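Local coordinates for D-aminopeptidase (Burkholderia sp. LK4, PDB 5TZB), which probably hydrolyses peptides with an N-terminal beta-amino acid, as a beta-aminopeptidase of peptidase family S58, grouped with the Ntn hydrolases, at residues F38-D43 against G176-G181. Numbering follows the deposited sequence.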
loop_
_atom_site.group_PDB
_atom_site.type_symbol
_atom_site.label_atom_id
_atom_site.label_comp_id
_atom_site.label_asym_id
_atom_site.label_seq_id
_atom_site.Cartn_x
_atom_site.Cartn_y
_atom_site.Cartn_z
ATOM N N PHE C 38 19.558 -28.999 6.458
ATOM C CA PHE C 38 20.708 -28.220 6.002
ATOM C C PHE C 38 20.826 -26.879 6.725
ATOM O O PHE C 38 21.843 -26.182 6.593
ATOM C CB PHE C 38 20.634 -27.976 4.487
ATOM C CG PHE C 38 20.484 -29.228 3.674
ATOM C CD1 PHE C 38 21.487 -30.182 3.663
ATOM C CD2 PHE C 38 19.351 -29.436 2.901
ATOM C CE1 PHE C 38 21.354 -31.335 2.909
ATOM C CE2 PHE C 38 19.208 -30.587 2.146
ATOM C CZ PHE C 38 20.215 -31.540 2.150
ATOM N N ASN C 39 19.806 -26.554 7.521
ATOM C CA ASN C 39 19.652 -25.218 8.084
ATOM C C ASN C 39 19.837 -24.175 6.987
ATOM O O ASN C 39 20.748 -23.342 7.052
ATOM C CB ASN C 39 20.630 -24.972 9.237
ATOM C CG ASN C 39 20.269 -23.729 10.033
ATOM O OD1 ASN C 39 19.152 -23.215 9.919
ATOM N ND2 ASN C 39 21.203 -23.242 10.843
ATOM N N ALA C 40 18.999 -24.267 5.954
ATOM C CA ALA C 40 19.119 -23.417 4.777
ATOM C C ALA C 40 17.784 -23.355 4.054
ATOM O O ALA C 40 16.893 -24.155 4.327
ATOM C CB ALA C 40 20.224 -23.936 3.848
ATOM N N ILE C 41 17.645 -22.416 3.125
ATOM C CA ILE C 41 16.395 -22.263 2.387
ATOM C C ILE C 41 16.096 -23.533 1.575
ATOM O O ILE C 41 14.940 -23.840 1.281
ATOM C CB ILE C 41 16.440 -21.010 1.463
ATOM C CG1 ILE C 41 15.033 -20.643 0.954
ATOM C CG2 ILE C 41 17.425 -21.218 0.324
ATOM C CD1 ILE C 41 14.951 -19.281 0.286
ATOM N N THR C 42 17.140 -24.296 1.278
ATOM C CA THR C 42 17.012 -25.544 0.530
ATOM C C THR C 42 16.328 -26.666 1.330
ATOM O O THR C 42 16.026 -27.728 0.786
ATOM C CB THR C 42 18.391 -26.009 0.037
ATOM O OG1 THR C 42 19.324 -26.011 1.123
ATOM C CG2 THR C 42 18.894 -25.052 -1.030
ATOM N N ASP C 43 16.061 -26.421 2.609
ATOM C CA ASP C 43 15.258 -27.344 3.410
ATOM C C ASP C 43 13.793 -27.337 2.951
ATOM O O ASP C 43 13.058 -28.292 3.188
ATOM C CB ASP C 43 15.347 -26.989 4.890
ATOM C CG ASP C 43 16.653 -27.449 5.521
ATOM O OD1 ASP C 43 17.175 -28.514 5.124
ATOM O OD2 ASP C 43 17.175 -26.735 6.401
ATOM N N GLY C 176 20.473 -28.927 -1.117
ATOM C CA GLY C 176 21.541 -29.206 -0.167
ATOM C C GLY C 176 22.192 -27.965 0.427
ATOM O O GLY C 176 21.630 -26.874 0.352
ATOM N N PRO C 177 23.381 -28.128 1.034
ATOM C CA PRO C 177 24.106 -27.031 1.694
ATOM C C PRO C 177 24.351 -25.841 0.768
ATOM O O PRO C 177 24.643 -26.024 -0.418
ATOM C CB PRO C 177 25.433 -27.682 2.104
ATOM C CG PRO C 177 25.112 -29.143 2.223
ATOM C CD PRO C 177 24.102 -29.414 1.146
ATOM N N VAL C 178 24.239 -24.635 1.317
ATOM C CA VAL C 178 24.411 -23.409 0.555
ATOM C C VAL C 178 25.615 -22.626 1.085
ATOM O O VAL C 178 25.683 -22.341 2.274
ATOM C CB VAL C 178 23.155 -22.508 0.651
ATOM C CG1 VAL C 178 23.360 -21.226 -0.146
ATOM C CG2 VAL C 178 21.913 -23.245 0.191
ATOM N N ALA C 179 26.549 -22.265 0.213
ATOM C CA ALA C 179 27.717 -21.501 0.633
ATOM C C ALA C 179 27.324 -20.104 1.111
ATOM O O ALA C 179 26.430 -19.468 0.546
ATOM C CB ALA C 179 28.742 -21.413 -0.505
ATOM N N GLU C 180 27.990 -19.634 2.161
ATOM C CA GLU C 180 27.649 -18.348 2.764
ATOM C C GLU C 180 28.809 -17.350 2.744
ATOM O O GLU C 180 29.923 -17.671 2.330
ATOM C CB GLU C 180 27.151 -18.555 4.203
ATOM C CG GLU C 180 25.888 -19.403 4.298
ATOM C CD GLU C 180 25.476 -19.676 5.735
ATOM O OE1 GLU C 180 26.304 -20.204 6.525
ATOM O OE2 GLU C 180 24.325 -19.350 6.083
ATOM N N GLY C 181 28.526 -16.120 3.157
ATOM C CA GLY C 181 29.550 -15.092 3.242
ATOM C C GLY C 181 29.776 -14.377 1.919
ATOM O O GLY C 181 28.826 -14.108 1.165
#
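The phenyl ring of F38 lies flat over the backbone of G176: the glycine CA sits 3.5 Å from the ring centroid and 11° off the ring normal, a CH-pi contact over the face. F38 CG stands anti to its carbonyl carbon (chi1 -54°), which brings the ring across the G176-P177 peptide, and the CD1-CE1 side of the ring runs beside P177 CD, with CD1 at 3.7 Å from it. T42 grips the same glycine through a hydroxyl. With chi1 at 50°, OG1 lies between the backbone N and carbonyl carbon of T42 and donates to G176 O at 2.6 Å, coming from above the carbonyl plane. The methyls continue the contact: T42 CG2 touches V178 CG2 at 3.7 Å, and A40 CB approaches that same valine branch, with V49 of strand 48-56 packing on both T42 and V178. D43 braces the 38-43 turn from within, its OD1 accepting a nearly straight bond from F38 N (2.8 Å) and its OD2 one from A40 N. The loops before strand 48-56 and after helix 163-172 are thus pinned at G176, whose backbone angles call for glycine: ring and hydroxyl hold its CA and O, while its buried N has no modelled partner.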